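Arabinan endo-1,5-alpha-l-arabinosidase A (Cellvibrio cellulosa, PDB 1GYH) hydrolyses the alpha-1,5-linked arabinofuranosyl bonds of linear arabinan from plant cell walls, releasing almost exclusively arabinotriose. Local coordinates at residues M12-G16 with K98-P102; D17-L21 with S33-W39; W65-Y70 with I128-A134; L289-N293 with E308-Y312. All coordinates share one frame; numbering follows the deposited sequence.

Contact 1. Residues M12-G16 with K98-P102; sequences MTREG and KTLNP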
loop_
_atom_site.group_PDB
_atom_site.type_symbol
_atom_site.label_atom_id
_atom_site.label_comp_id
_atom_site.label_asym_id
_atom_site.label_seq_id
_atom_site.Cartn_x
_atom_site.Cartn_y
_atom_site.Cartn_z
ATOM N N MET A 12 -1.987 -0.472 -8.655
ATOM C CA MET A 12 -2.382 -0.585 -10.076
ATOM C C MET A 12 -3.093 -1.896 -10.339
ATOM O O MET A 12 -2.905 -2.883 -9.608
ATOM C CB MET A 12 -1.161 -0.522 -11.019
ATOM C CG MET A 12 -0.452 0.822 -11.135
ATOM S SD MET A 12 1.048 0.853 -12.179
ATOM C CE MET A 12 0.454 0.279 -13.677
ATOM N N THR A 13 -3.889 -1.891 -11.399
ATOM C CA THR A 13 -4.534 -3.078 -11.953
ATOM C C THR A 13 -4.844 -2.910 -13.439
ATOM O O THR A 13 -4.823 -1.810 -13.960
ATOM C CB THR A 13 -5.779 -3.451 -11.118
ATOM O OG1 THR A 13 -5.981 -4.857 -11.198
ATOM C CG2 THR A 13 -7.083 -2.784 -11.589
ATOM N N ARG A 14 -5.166 -3.994 -14.119
ATOM C CA ARG A 14 -5.510 -3.938 -15.531
ATOM C C ARG A 14 -6.902 -4.519 -15.720
ATOM O O ARG A 14 -7.210 -5.595 -15.186
ATOM C CB ARG A 14 -4.496 -4.729 -16.387
ATOM C CG ARG A 14 -4.762 -4.669 -17.882
ATOM C CD ARG A 14 -3.697 -5.270 -18.870
ATOM N NE ARG A 14 -3.609 -4.476 -20.124
ATOM C CZ ARG A 14 -2.856 -4.782 -21.208
ATOM N NH1 ARG A 14 -2.131 -5.886 -21.245
ATOM N NH2 ARG A 14 -2.835 -3.974 -22.260
ATOM N N GLU A 15 -7.730 -3.800 -16.477
ATOM C CA GLU A 15 -9.021 -4.290 -16.946
ATOM C C GLU A 15 -9.023 -4.295 -18.453
ATOM O O GLU A 15 -8.944 -3.236 -19.092
ATOM C CB GLU A 15 -10.156 -3.387 -16.451
ATOM C CG GLU A 15 -11.566 -3.849 -16.876
ATOM C CD GLU A 15 -12.704 -2.940 -16.438
ATOM O OE1 GLU A 15 -12.495 -1.735 -16.171
ATOM O OE2 GLU A 15 -13.837 -3.441 -16.338
ATOM N N GLY A 16 -9.153 -5.482 -19.051
ATOM C CA GLY A 16 -9.048 -5.600 -20.498
ATOM C C GLY A 16 -7.712 -5.041 -20.981
ATOM O O GLY A 16 -6.660 -5.466 -20.514
ATOM N N LYS A 98 -18.383 -2.653 -10.484
ATOM C CA LYS A 98 -18.406 -3.658 -11.561
ATOM C C LYS A 98 -17.363 -3.428 -12.653
ATOM O O LYS A 98 -16.995 -4.366 -13.360
ATOM C CB LYS A 98 -19.774 -3.685 -12.247
ATOM C CG LYS A 98 -20.996 -4.037 -11.375
ATOM C CD LYS A 98 -22.293 -3.615 -12.097
ATOM C CE LYS A 98 -23.618 -3.860 -11.364
ATOM N NZ LYS A 98 -24.877 -3.382 -12.183
ATOM N N THR A 99 -16.892 -2.193 -12.808
ATOM C CA THR A 99 -15.927 -1.857 -13.845
ATOM C C THR A 99 -15.115 -0.631 -13.451
ATOM O O THR A 99 -15.454 0.038 -12.491
ATOM C CB THR A 99 -16.656 -1.659 -15.192
ATOM O OG1 THR A 99 -15.714 -1.395 -16.238
ATOM C CG2 THR A 99 -17.545 -0.435 -15.166
ATOM N N LEU A 100 -14.032 -0.357 -14.167
ATOM C CA LEU A 100 -13.165 0.799 -13.887
ATOM C C LEU A 100 -13.279 1.920 -14.944
ATOM O O LEU A 100 -12.713 2.982 -14.752
ATOM C CB LEU A 100 -11.707 0.353 -13.753
ATOM C CG LEU A 100 -11.398 -0.571 -12.547
ATOM C CD1 LEU A 100 -9.907 -0.831 -12.407
ATOM C CD2 LEU A 100 -11.974 -0.012 -11.210
ATOM N N ASN A 101 -13.981 1.664 -16.045
ATOM C CA ASN A 101 -14.238 2.658 -17.095
ATOM C C ASN A 101 -15.417 3.584 -16.719
ATOM O O ASN A 101 -16.552 3.180 -16.704
ATOM C CB ASN A 101 -14.545 1.951 -18.446
ATOM C CG ASN A 101 -14.775 2.913 -19.591
ATOM O OD1 ASN A 101 -14.727 4.140 -19.436
ATOM N ND2 ASN A 101 -15.062 2.353 -20.772
ATOM N N PRO A 102 -15.150 4.844 -16.461
ATOM C CA PRO A 102 -16.227 5.769 -16.044
ATOM C C PRO A 102 -17.326 6.089 -17.086
ATOM O O PRO A 102 -18.400 6.566 -16.704
ATOM C CB PRO A 102 -15.438 7.029 -15.604
ATOM C CG PRO A 102 -14.136 6.977 -16.397
ATOM C CD PRO A 102 -13.821 5.487 -16.523
#
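E15 reaches across to the loop 98-102 and uses both oxygens of its carboxylate there. OE2 of E15 accepts from the hydroxyl OG1 of T99 at 2.8 Å, and OE1 of E15 accepts from the backbone N of L100 at 2.9 Å with an N-H...O angle of 151°. Both donors come in on the syn side of the group, the hydroxyl 16° out of the carboxylate plane and the amide 26° out of it. Two bonds from consecutive residues fix the rotation of the carboxylate about its last torsion. The reach is possible because the glutamate is stretched out, with CG anti to the backbone N and the chain straight beyond it; the CA atoms of E15 and L100 are still 7.2 Å apart.

The fold explains why these two stretches meet. Strand 11-15 is the innermost strand, at the inner edge of its blade of the five-bladed beta-propeller, and residues 98-102 belong to the loop that leaves strand 90-97 of another blade, so the carboxylate bridges two blades from the end of a strand to a loop.

Packing continues inward from the polar pair. CB of L100 lies 3.3 Å from OE1 of E15, and further along the same leucine its CD1 touches CG2 of T13 at 3.5 Å, the two side chains crossing at about a right angle. The hydroxyl of T13 is turned to another partner, the amide NE2 of Q71, which also bonds to the carbonyl of R14. F76 of strand 75-82 packs against both E15 and L100.

Contact 2. Residues D17-L21 with S33-W39; sequences DTWYL and SKDRVNW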
loop_
_atom_site.group_PDB
_atom_site.type_symbol
_atom_site.label_atom_id
_atom_site.label_comp_id
_atom_site.label_asym_id
_atom_site.label_seq_id
_atom_site.Cartn_x
_atom_site.Cartn_y
_atom_site.Cartn_z
ATOM N N ASP A 17 -7.741 -4.077 -21.897
ATOM C CA ASP A 17 -6.471 -3.480 -22.377
ATOM C C ASP A 17 -6.126 -2.120 -21.744
ATOM O O ASP A 17 -5.223 -1.411 -22.237
ATOM C CB ASP A 17 -6.437 -3.347 -23.890
ATOM C CG ASP A 17 -7.422 -2.326 -24.395
ATOM O OD1 ASP A 17 -8.113 -1.681 -23.577
ATOM O OD2 ASP A 17 -7.596 -2.092 -25.591
ATOM N N THR A 18 -6.803 -1.787 -20.642
ATOM C CA THR A 18 -6.557 -0.541 -19.914
ATOM C C THR A 18 -6.000 -0.717 -18.500
ATOM O O THR A 18 -6.502 -1.507 -17.719
ATOM C CB THR A 18 -7.858 0.301 -19.879
ATOM O OG1 THR A 18 -8.418 0.388 -21.193
ATOM C CG2 THR A 18 -7.537 1.771 -19.498
ATOM N N TRP A 19 -4.923 0.006 -18.218
ATOM C CA TRP A 19 -4.283 0.084 -16.909
ATOM C C TRP A 19 -4.899 1.219 -16.053
ATOM O O TRP A 19 -5.224 2.309 -16.575
ATOM C CB TRP A 19 -2.786 0.349 -17.081
ATOM C CG TRP A 19 -2.047 -0.668 -17.908
ATOM C CD1 TRP A 19 -1.712 -0.573 -19.242
ATOM C CD2 TRP A 19 -1.506 -1.895 -17.445
ATOM N NE1 TRP A 19 -1.014 -1.697 -19.632
ATOM C CE2 TRP A 19 -0.850 -2.512 -18.541
ATOM C CE3 TRP A 19 -1.481 -2.531 -16.206
ATOM C CZ2 TRP A 19 -0.236 -3.745 -18.445
ATOM C CZ3 TRP A 19 -0.848 -3.752 -16.107
ATOM C CH2 TRP A 19 -0.242 -4.355 -17.222
ATOM N N TYR A 20 -5.029 0.961 -14.748
ATOM C CA TYR A 20 -5.601 1.938 -13.812
ATOM C C TYR A 20 -4.656 2.104 -12.650
ATOM O O TYR A 20 -4.050 1.108 -12.166
ATOM C CB TYR A 20 -6.992 1.545 -13.319
ATOM C CG TYR A 20 -8.017 1.652 -14.408
ATOM C CD1 TYR A 20 -8.218 0.598 -15.297
ATOM C CD2 TYR A 20 -8.748 2.826 -14.616
ATOM C CE1 TYR A 20 -9.127 0.709 -16.304
ATOM C CE2 TYR A 20 -9.661 2.941 -15.645
ATOM C CZ TYR A 20 -9.852 1.890 -16.488
ATOM O OH TYR A 20 -10.732 1.973 -17.520
ATOM N N LEU A 21 -4.530 3.357 -12.202
ATOM C CA LEU A 21 -3.620 3.735 -11.142
ATOM C C LEU A 21 -4.417 4.504 -10.055
ATOM O O LEU A 21 -5.237 5.392 -10.360
ATOM C CB LEU A 21 -2.520 4.612 -11.705
ATOM C CG LEU A 21 -1.610 5.442 -10.766
ATOM C CD1 LEU A 21 -0.627 4.571 -9.968
ATOM C CD2 LEU A 21 -0.833 6.469 -11.583
ATOM N N SER A 33 -4.548 4.423 -18.425
ATOM C CA SER A 33 -3.482 4.466 -19.404
ATOM C C SER A 33 -3.491 3.223 -20.309
ATOM O O SER A 33 -3.818 2.122 -19.858
ATOM C CB SER A 33 -2.128 4.583 -18.692
ATOM O OG SER A 33 -1.056 4.476 -19.603
ATOM N N LYS A 34 -3.105 3.410 -21.561
ATOM C CA LYS A 34 -2.967 2.284 -22.491
ATOM C C LYS A 34 -1.571 1.634 -22.438
ATOM O O LYS A 34 -1.434 0.494 -22.833
ATOM C CB LYS A 34 -3.347 2.733 -23.928
ATOM C CG LYS A 34 -4.835 3.211 -24.042
ATOM C CD LYS A 34 -5.885 2.070 -23.950
ATOM C CE LYS A 34 -7.316 2.599 -23.977
ATOM N NZ LYS A 34 -8.275 1.505 -24.149
ATOM N N ASP A 35 -0.557 2.338 -21.931
ATOM C CA ASP A 35 0.847 1.892 -22.008
ATOM C C ASP A 35 1.658 1.941 -20.707
ATOM O O ASP A 35 2.833 1.648 -20.728
ATOM C CB ASP A 35 1.600 2.698 -23.083
ATOM C CG ASP A 35 1.551 4.223 -22.835
ATOM O OD1 ASP A 35 1.347 4.657 -21.663
ATOM O OD2 ASP A 35 1.711 5.034 -23.762
ATOM N N ARG A 36 1.033 2.303 -19.586
ATOM C CA ARG A 36 1.670 2.385 -18.256
ATOM C C ARG A 36 2.624 3.573 -18.049
ATOM O O ARG A 36 3.264 3.679 -16.994
ATOM C CB ARG A 36 2.452 1.090 -17.884
ATOM C CG ARG A 36 1.647 -0.137 -17.632
ATOM C CD ARG A 36 2.495 -1.228 -16.883
ATOM N NE ARG A 36 3.477 -1.916 -17.721
ATOM C CZ ARG A 36 4.794 -1.686 -17.781
ATOM N NH1 ARG A 36 5.391 -0.715 -17.097
ATOM N NH2 ARG A 36 5.530 -2.441 -18.587
ATOM N N VAL A 37 2.708 4.451 -19.044
ATOM C CA VAL A 37 3.620 5.602 -19.059
ATOM C C VAL A 37 2.845 6.940 -19.176
ATOM O O VAL A 37 3.128 7.886 -18.444
ATOM C CB VAL A 37 4.601 5.511 -20.268
ATOM C CG1 VAL A 37 5.438 6.808 -20.448
ATOM C CG2 VAL A 37 5.518 4.302 -20.127
ATOM N N ASN A 38 1.943 7.024 -20.145
ATOM C CA ASN A 38 1.082 8.178 -20.418
ATOM C C ASN A 38 -0.292 8.021 -19.726
ATOM O O ASN A 38 -1.079 7.139 -20.092
ATOM C CB ASN A 38 0.918 8.337 -21.947
ATOM C CG ASN A 38 2.227 8.597 -22.649
ATOM O OD1 ASN A 38 2.797 7.731 -23.363
ATOM N ND2 ASN A 38 2.715 9.793 -22.485
ATOM N N TRP A 39 -0.553 8.836 -18.690
ATOM C CA TRP A 39 -1.719 8.681 -17.800
ATOM C C TRP A 39 -2.645 9.883 -17.892
ATOM O O TRP A 39 -2.175 11.019 -17.830
ATOM C CB TRP A 39 -1.264 8.532 -16.328
ATOM C CG TRP A 39 -0.455 7.280 -16.011
ATOM C CD1 TRP A 39 0.911 7.143 -15.994
ATOM C CD2 TRP A 39 -0.986 5.998 -15.665
ATOM N NE1 TRP A 39 1.244 5.855 -15.663
ATOM C CE2 TRP A 39 0.101 5.128 -15.471
ATOM C CE3 TRP A 39 -2.280 5.494 -15.506
ATOM C CZ2 TRP A 39 -0.068 3.788 -15.134
ATOM C CZ3 TRP A 39 -2.447 4.163 -15.162
ATOM C CH2 TRP A 39 -1.353 3.329 -14.988
HETATM O O HOH W 1 -3.769 -0.902 -24.197
#
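W19 and S33 form an antiparallel hydrogen-bonded pair, N of W19 to O of S33 and N of S33 to O of W19 both 2.9 Å, the first straighter (157°) than the second (137°). Past this pair the chain 33-39 turns away, and the side chains of R36 and W39 pack against the strand 18-21. In the modelled conformer, CG of R36 sits over one face of the W19 indole, 3.5 Å from the centroid of the five-membered ring and 5° off its normal, a CH-pi contact. W39 receives CB of L21 over one face, with CZ3 of W39 3.5 Å from that CB, and its CH2 meets CB of W19 at 3.9 Å.

At the exposed end, K34 bends at chi2 and brings NZ within 3.2 Å of OG1 of T18, a hydrogen bond; it also forms a salt bridge with OD1 of D17, whose hydrogen bond is weak. A water links O of D17 to O of K34. The turn is braced internally: OG of S33 accepts from N of D35 in an ST turn, and OD1 of D35 takes the N-H groups of V37 and N38 as an Asx turn and Asx motif. W268 meets W19 edge-to-face from a neighbouring blade. The antiparallel meander of strands 11-15, 18-23, 29-33 and 38-44 is one propeller blade, and segment 33-39 holds the turn between its last two.

Contact 3. Residues W65-Y70 with I128-A134; sequences WAPDIY and IAPAIIA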
loop_
_atom_site.group_PDB
_atom_site.type_symbol
_atom_site.label_atom_id
_atom_site.label_comp_id
_atom_site.label_asym_id
_atom_site.label_seq_id
_atom_site.Cartn_x
_atom_site.Cartn_y
_atom_site.Cartn_z
ATOM N N TRP A 65 -6.414 7.791 2.197
ATOM C CA TRP A 65 -5.012 7.372 2.123
ATOM C C TRP A 65 -4.854 5.893 1.724
ATOM O O TRP A 65 -5.667 5.050 2.117
ATOM C CB TRP A 65 -4.289 7.483 3.450
ATOM C CG TRP A 65 -4.257 8.840 4.215
ATOM C CD1 TRP A 65 -4.717 10.051 3.827
ATOM C CD2 TRP A 65 -3.716 9.007 5.520
ATOM N NE1 TRP A 65 -4.499 10.974 4.828
ATOM C CE2 TRP A 65 -3.868 10.345 5.878
ATOM C CE3 TRP A 65 -3.109 8.136 6.425
ATOM C CZ2 TRP A 65 -3.433 10.852 7.122
ATOM C CZ3 TRP A 65 -2.653 8.646 7.684
ATOM C CH2 TRP A 65 -2.835 9.989 8.005
ATOM N N ALA A 66 -3.766 5.630 0.998
ATOM C CA ALA A 66 -3.154 4.280 0.850
ATOM C C ALA A 66 -4.123 3.209 0.339
ATOM O O ALA A 66 -4.404 2.206 0.993
ATOM C CB ALA A 66 -2.479 3.876 2.191
ATOM N N PRO A 67 -4.626 3.401 -0.870
ATOM C CA PRO A 67 -5.602 2.483 -1.407
ATOM C C PRO A 67 -4.946 1.098 -1.734
ATOM O O PRO A 67 -3.710 0.996 -1.914
ATOM C CB PRO A 67 -6.048 3.172 -2.699
ATOM C CG PRO A 67 -4.894 4.009 -3.128
ATOM C CD PRO A 67 -4.259 4.459 -1.833
ATOM N N ASP A 68 -5.765 0.059 -1.736
ATOM C CA ASP A 68 -5.401 -1.192 -2.427
ATOM C C ASP A 68 -6.497 -1.588 -3.387
ATOM O O ASP A 68 -7.719 -1.477 -3.059
ATOM C CB ASP A 68 -5.086 -2.351 -1.442
ATOM C CG ASP A 68 -4.229 -3.452 -2.100
ATOM O OD1 ASP A 68 -3.251 -3.131 -2.811
ATOM O OD2 ASP A 68 -4.438 -4.655 -1.945
ATOM N N ILE A 69 -6.090 -2.029 -4.587
ATOM C CA ILE A 69 -7.071 -2.515 -5.575
ATOM C C ILE A 69 -6.929 -4.037 -5.728
ATOM O O ILE A 69 -5.792 -4.553 -5.817
ATOM C CB ILE A 69 -6.952 -1.712 -6.914
ATOM C CG1 ILE A 69 -8.042 -2.111 -7.906
ATOM C CG2 ILE A 69 -5.584 -1.901 -7.588
ATOM C CD1 ILE A 69 -9.461 -1.621 -7.505
ATOM N N TYR A 70 -8.070 -4.745 -5.714
ATOM C CA TYR A 70 -8.101 -6.200 -5.763
ATOM C C TYR A 70 -9.274 -6.681 -6.589
ATOM O O TYR A 70 -10.415 -6.291 -6.336
ATOM C CB TYR A 70 -8.203 -6.776 -4.354
ATOM C CG TYR A 70 -8.024 -8.293 -4.265
ATOM C CD1 TYR A 70 -6.758 -8.887 -4.420
ATOM C CD2 TYR A 70 -9.113 -9.122 -3.997
ATOM C CE1 TYR A 70 -6.600 -10.279 -4.352
ATOM C CE2 TYR A 70 -8.962 -10.497 -3.904
ATOM C CZ TYR A 70 -7.701 -11.081 -4.082
ATOM O OH TYR A 70 -7.564 -12.488 -4.017
ATOM N N ILE A 128 -4.586 1.675 8.974
ATOM C CA ILE A 128 -4.334 2.271 7.668
ATOM C C ILE A 128 -3.464 1.311 6.803
ATOM O O ILE A 128 -2.816 0.422 7.345
ATOM C CB ILE A 128 -3.616 3.653 7.758
ATOM C CG1 ILE A 128 -2.173 3.532 8.226
ATOM C CG2 ILE A 128 -4.473 4.674 8.667
ATOM C CD1 ILE A 128 -1.412 4.889 8.194
ATOM N N ALA A 129 -3.454 1.565 5.494
ATOM C CA ALA A 129 -2.523 0.922 4.525
ATOM C C ALA A 129 -2.787 -0.558 4.282
ATOM O O ALA A 129 -1.903 -1.382 4.449
ATOM C CB ALA A 129 -1.036 1.168 4.911
ATOM N N PRO A 130 -3.997 -0.894 3.841
ATOM C CA PRO A 130 -4.351 -2.280 3.543
ATOM C C PRO A 130 -3.644 -2.833 2.291
ATOM O O PRO A 130 -3.315 -2.079 1.349
ATOM C CB PRO A 130 -5.850 -2.204 3.276
ATOM C CG PRO A 130 -6.029 -0.886 2.737
ATOM C CD PRO A 130 -5.128 -0.001 3.545
ATOM N N ALA A 131 -3.424 -4.156 2.317
ATOM C CA ALA A 131 -2.943 -4.908 1.136
ATOM C C ALA A 131 -3.574 -6.301 1.146
ATOM O O ALA A 131 -3.561 -6.970 2.201
ATOM C CB ALA A 131 -1.427 -4.975 1.087
ATOM N N ILE A 132 -4.131 -6.744 0.009
ATOM C CA ILE A 132 -4.917 -7.976 -0.014
ATOM C C ILE A 132 -4.103 -9.111 -0.662
ATOM O O ILE A 132 -3.530 -8.908 -1.719
ATOM C CB ILE A 132 -6.229 -7.781 -0.805
ATOM C CG1 ILE A 132 -7.032 -6.526 -0.331
ATOM C CG2 ILE A 132 -7.086 -9.020 -0.744
ATOM C CD1 ILE A 132 -7.404 -6.518 1.158
ATOM N N ILE A 133 -4.108 -10.285 -0.040
ATOM C CA ILE A 133 -3.338 -11.458 -0.528
ATOM C C ILE A 133 -4.143 -12.744 -0.365
ATOM O O ILE A 133 -4.719 -13.005 0.695
ATOM C CB ILE A 133 -1.958 -11.580 0.175
ATOM C CG1 ILE A 133 -1.138 -12.769 -0.399
ATOM C CG2 ILE A 133 -2.102 -11.784 1.720
ATOM C CD1 ILE A 133 -0.686 -12.529 -1.851
ATOM N N ALA A 134 -4.195 -13.562 -1.416
ATOM C CA ALA A 134 -4.798 -14.869 -1.313
ATOM C C ALA A 134 -3.737 -15.959 -1.151
ATOM O O ALA A 134 -2.620 -15.813 -1.651
ATOM C CB ALA A 134 -5.649 -15.174 -2.513
HETATM O O HOH W 2 -2.395 0.350 1.387
HETATM O O HOH W 3 -1.399 -1.802 -0.771
HETATM O O HOH W 4 -2.646 -6.633 -2.936
#
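D68 makes the one direct hydrogen bond between the two segments: its OD2 accepts from N of I132 at 2.9 Å, with an N-H...O angle of 150°. The amide approaches from above the carboxylate plane, 38° out of it. The side chain stands with CG anti to the backbone N, which carries the carboxylate across to segment 128-134. Next along the strand, the ring of Y70 has CG2 of I132 centred over one face, 3.6 Å from the centroid, and its OH touches CB of A134. Toward the other end, CB of A66 packs on CA of A129 at 3.8 Å; A129 is the engineered alanine, standing where the enzyme has an aspartate. CD1 of I128 lies at the edge of the W65 indole, 4.0 Å from CZ3.

The next shell is water. One molecule may bridge O of A66 and O of P130, a second O of P130 and, weakly, OD1 of D68, and a third OD2 of D68 and O of I132, 2.7 Å from that carbonyl. Beyond them, S81 ties the segments together, its OG bonding to O of W65 and N of A129. The strand axes run 28° apart and 6.9 Å from each other, as for inner strands of two adjacent propeller blades converging near the centre of the chain. H262, a probable calcium ligand, is close to A66, and S146, a probable substrate-binding residue, to I128. Apolar packing carries the contact at either end, with D68 and the waters serving the polar backbone between; the N-H of I132 and the waters donating to D68 would favour its charged, deprotonated form.

Contact 4. Residues L289-N293 with E308-Y312; sequences LKILN and ELDSY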
loop_
_atom_site.group_PDB
_atom_site.type_symbol
_atom_site.label_atom_id
_atom_site.label_comp_id
_atom_site.label_asym_id
_atom_site.label_seq_id
_atom_site.Cartn_x
_atom_site.Cartn_y
_atom_site.Cartn_z
ATOM N N LEU A 289 5.337 9.020 -9.462
ATOM C CA LEU A 289 5.208 7.602 -9.783
ATOM C C LEU A 289 6.502 7.025 -10.364
ATOM O O LEU A 289 7.125 7.624 -11.254
ATOM C CB LEU A 289 4.107 7.401 -10.812
ATOM C CG LEU A 289 3.939 5.933 -11.277
ATOM C CD1 LEU A 289 3.442 5.067 -10.152
ATOM C CD2 LEU A 289 3.002 5.891 -12.422
ATOM N N LYS A 290 6.877 5.843 -9.882
ATOM C CA LYS A 290 7.991 5.089 -10.472
ATOM C C LYS A 290 7.589 3.595 -10.575
ATOM O O LYS A 290 7.044 3.028 -9.634
ATOM C CB LYS A 290 9.303 5.279 -9.710
ATOM C CG LYS A 290 9.901 6.626 -9.742
ATOM C CD LYS A 290 10.321 7.154 -11.128
ATOM C CE LYS A 290 10.564 8.653 -11.112
ATOM N NZ LYS A 290 11.071 9.235 -12.398
ATOM N N ILE A 291 7.787 3.012 -11.760
ATOM C CA ILE A 291 7.617 1.570 -12.007
ATOM C C ILE A 291 8.997 1.027 -12.435
ATOM O O ILE A 291 9.629 1.571 -13.355
ATOM C CB ILE A 291 6.591 1.316 -13.130
ATOM C CG1 ILE A 291 5.253 1.969 -12.786
ATOM C CG2 ILE A 291 6.444 -0.208 -13.383
ATOM C CD1 ILE A 291 4.180 1.792 -13.784
ATOM N N LEU A 292 9.487 0.026 -11.709
ATOM C CA LEU A 292 10.806 -0.569 -11.918
ATOM C C LEU A 292 10.659 -2.050 -12.230
ATOM O O LEU A 292 9.728 -2.708 -11.730
ATOM C CB LEU A 292 11.694 -0.455 -10.677
ATOM C CG LEU A 292 12.092 0.973 -10.211
ATOM C CD1 LEU A 292 11.010 1.486 -9.413
ATOM C CD2 LEU A 292 13.370 0.942 -9.338
ATOM N N ASN A 293 11.568 -2.572 -13.056
ATOM C CA ASN A 293 11.596 -4.027 -13.324
ATOM C C ASN A 293 12.148 -4.757 -12.112
ATOM O O ASN A 293 13.181 -4.400 -11.563
ATOM C CB ASN A 293 12.405 -4.336 -14.608
ATOM C CG ASN A 293 11.810 -3.668 -15.843
ATOM O OD1 ASN A 293 10.708 -4.031 -16.290
ATOM N ND2 ASN A 293 12.521 -2.646 -16.388
ATOM N N GLU A 308 16.599 3.034 -12.831
ATOM C CA GLU A 308 15.236 3.187 -13.345
ATOM C C GLU A 308 14.395 4.267 -12.617
ATOM O O GLU A 308 13.382 4.712 -13.132
ATOM C CB GLU A 308 14.509 1.841 -13.359
ATOM C CG GLU A 308 15.148 0.906 -14.400
ATOM C CD GLU A 308 14.478 -0.460 -14.516
ATOM O OE1 GLU A 308 13.566 -0.760 -13.746
ATOM O OE2 GLU A 308 14.901 -1.234 -15.393
ATOM N N LEU A 309 14.831 4.692 -11.429
ATOM C CA LEU A 309 14.251 5.924 -10.842
ATOM C C LEU A 309 14.376 7.103 -11.793
ATOM O O LEU A 309 13.485 7.965 -11.808
ATOM C CB LEU A 309 14.861 6.279 -9.481
ATOM C CG LEU A 309 14.684 5.266 -8.378
ATOM C CD1 LEU A 309 15.547 5.622 -7.178
ATOM C CD2 LEU A 309 13.238 5.072 -7.950
ATOM N N ASP A 310 15.453 7.161 -12.590
ATOM C CA ASP A 310 15.612 8.220 -13.596
ATOM C C ASP A 310 14.990 7.907 -14.963
ATOM O O ASP A 310 14.448 8.791 -15.598
ATOM C CB ASP A 310 17.073 8.564 -13.793
ATOM C CG ASP A 310 17.755 8.926 -12.505
ATOM O OD1 ASP A 310 17.338 9.954 -11.900
ATOM O OD2 ASP A 310 18.703 8.245 -12.030
ATOM N N SER A 311 15.080 6.662 -15.424
ATOM C CA SER A 311 14.669 6.333 -16.795
ATOM C C SER A 311 13.198 6.003 -16.948
ATOM O O SER A 311 12.683 6.044 -18.086
ATOM C CB SER A 311 15.523 5.189 -17.365
ATOM O OG SER A 311 15.435 4.017 -16.579
ATOM N N TYR A 312 12.512 5.683 -15.852
ATOM C CA TYR A 312 11.038 5.589 -15.891
ATOM C C TYR A 312 10.478 7.008 -15.684
ATOM O O TYR A 312 10.665 7.622 -14.617
ATOM C CB TYR A 312 10.414 4.637 -14.902
ATOM C CG TYR A 312 8.914 4.729 -14.944
ATOM C CD1 TYR A 312 8.178 3.950 -15.839
ATOM C CD2 TYR A 312 8.216 5.662 -14.154
ATOM C CE1 TYR A 312 6.797 4.053 -15.916
ATOM C CE2 TYR A 312 6.829 5.769 -14.238
ATOM C CZ TYR A 312 6.125 4.976 -15.120
ATOM O OH TYR A 312 4.754 5.094 -15.233
HETATM O O HOH W 5 13.233 10.905 -13.999
HETATM O O HOH W 6 15.048 -2.671 -12.018
#
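Y312 lays one face of its ring on the strand 289-293. N of I291 stands 3.6 Å above that face, offset toward the rim, and CB of I291 makes a CH-pi contact 4.1 Å from the ring centroid. O of L289 lies at the ring edge, close to its plane. CG anti to the backbone N (chi1 174°) swings the phenol along the strand, where OH meets CD2 of L289 at 3.4 Å; the hydroxyl is hydrogen-bonded to O of R36.

The other flat pair is E308 with N293, whose carboxylate and amide planes are 80° apart. OE1 of E308 takes N of N293 on its syn lone pair at 2.8 Å, and OE2 of E308 accepts from ND2 of N293 at 2.9 Å. That second donor sits 36° above the carboxylate plane, while the acceptor is nearly in the amide plane. The two bonds grip both the backbone and the side chain of N293.

K290 bends at chi2 so that its NZ donates to O of L309 and to O of Y312, each at 2.8 Å and each nearly in line with the carbonyl. Q4 gives this ammonium a further partner. Its positive charge at the C-terminal end of this one-turn helix would probably be favourable. The short helix is thus fastened across strand 286-296 of a propeller blade, just before the chain joins strand 315-316 to the sheet that begins with strand 11-15.

In the fold
Contacts 3 and 4 are buried, the first about 5 Å from the centre of the chain and the second about 18 Å out; contacts 1 and 2, equally far out, are partly exposed. Contacts 1 and 2 share a sheet: strands 11-15 and 18-23 are neighbours, joined by the probable hydrogen bond from N of Y20 to O of T13. Contacts 2 and 4 meet where W39 packs on L289, linking two blades. Contacts 1 and 3 touch only by packing, through I69; contacts 3 and 4 do not meet. Carboxylate bonds mark contact 1, strand pairing with tryptophan packing contact 2, tyrosine packing with lysine and carboxylate bonds contact 4, and waters round D68 contact 3.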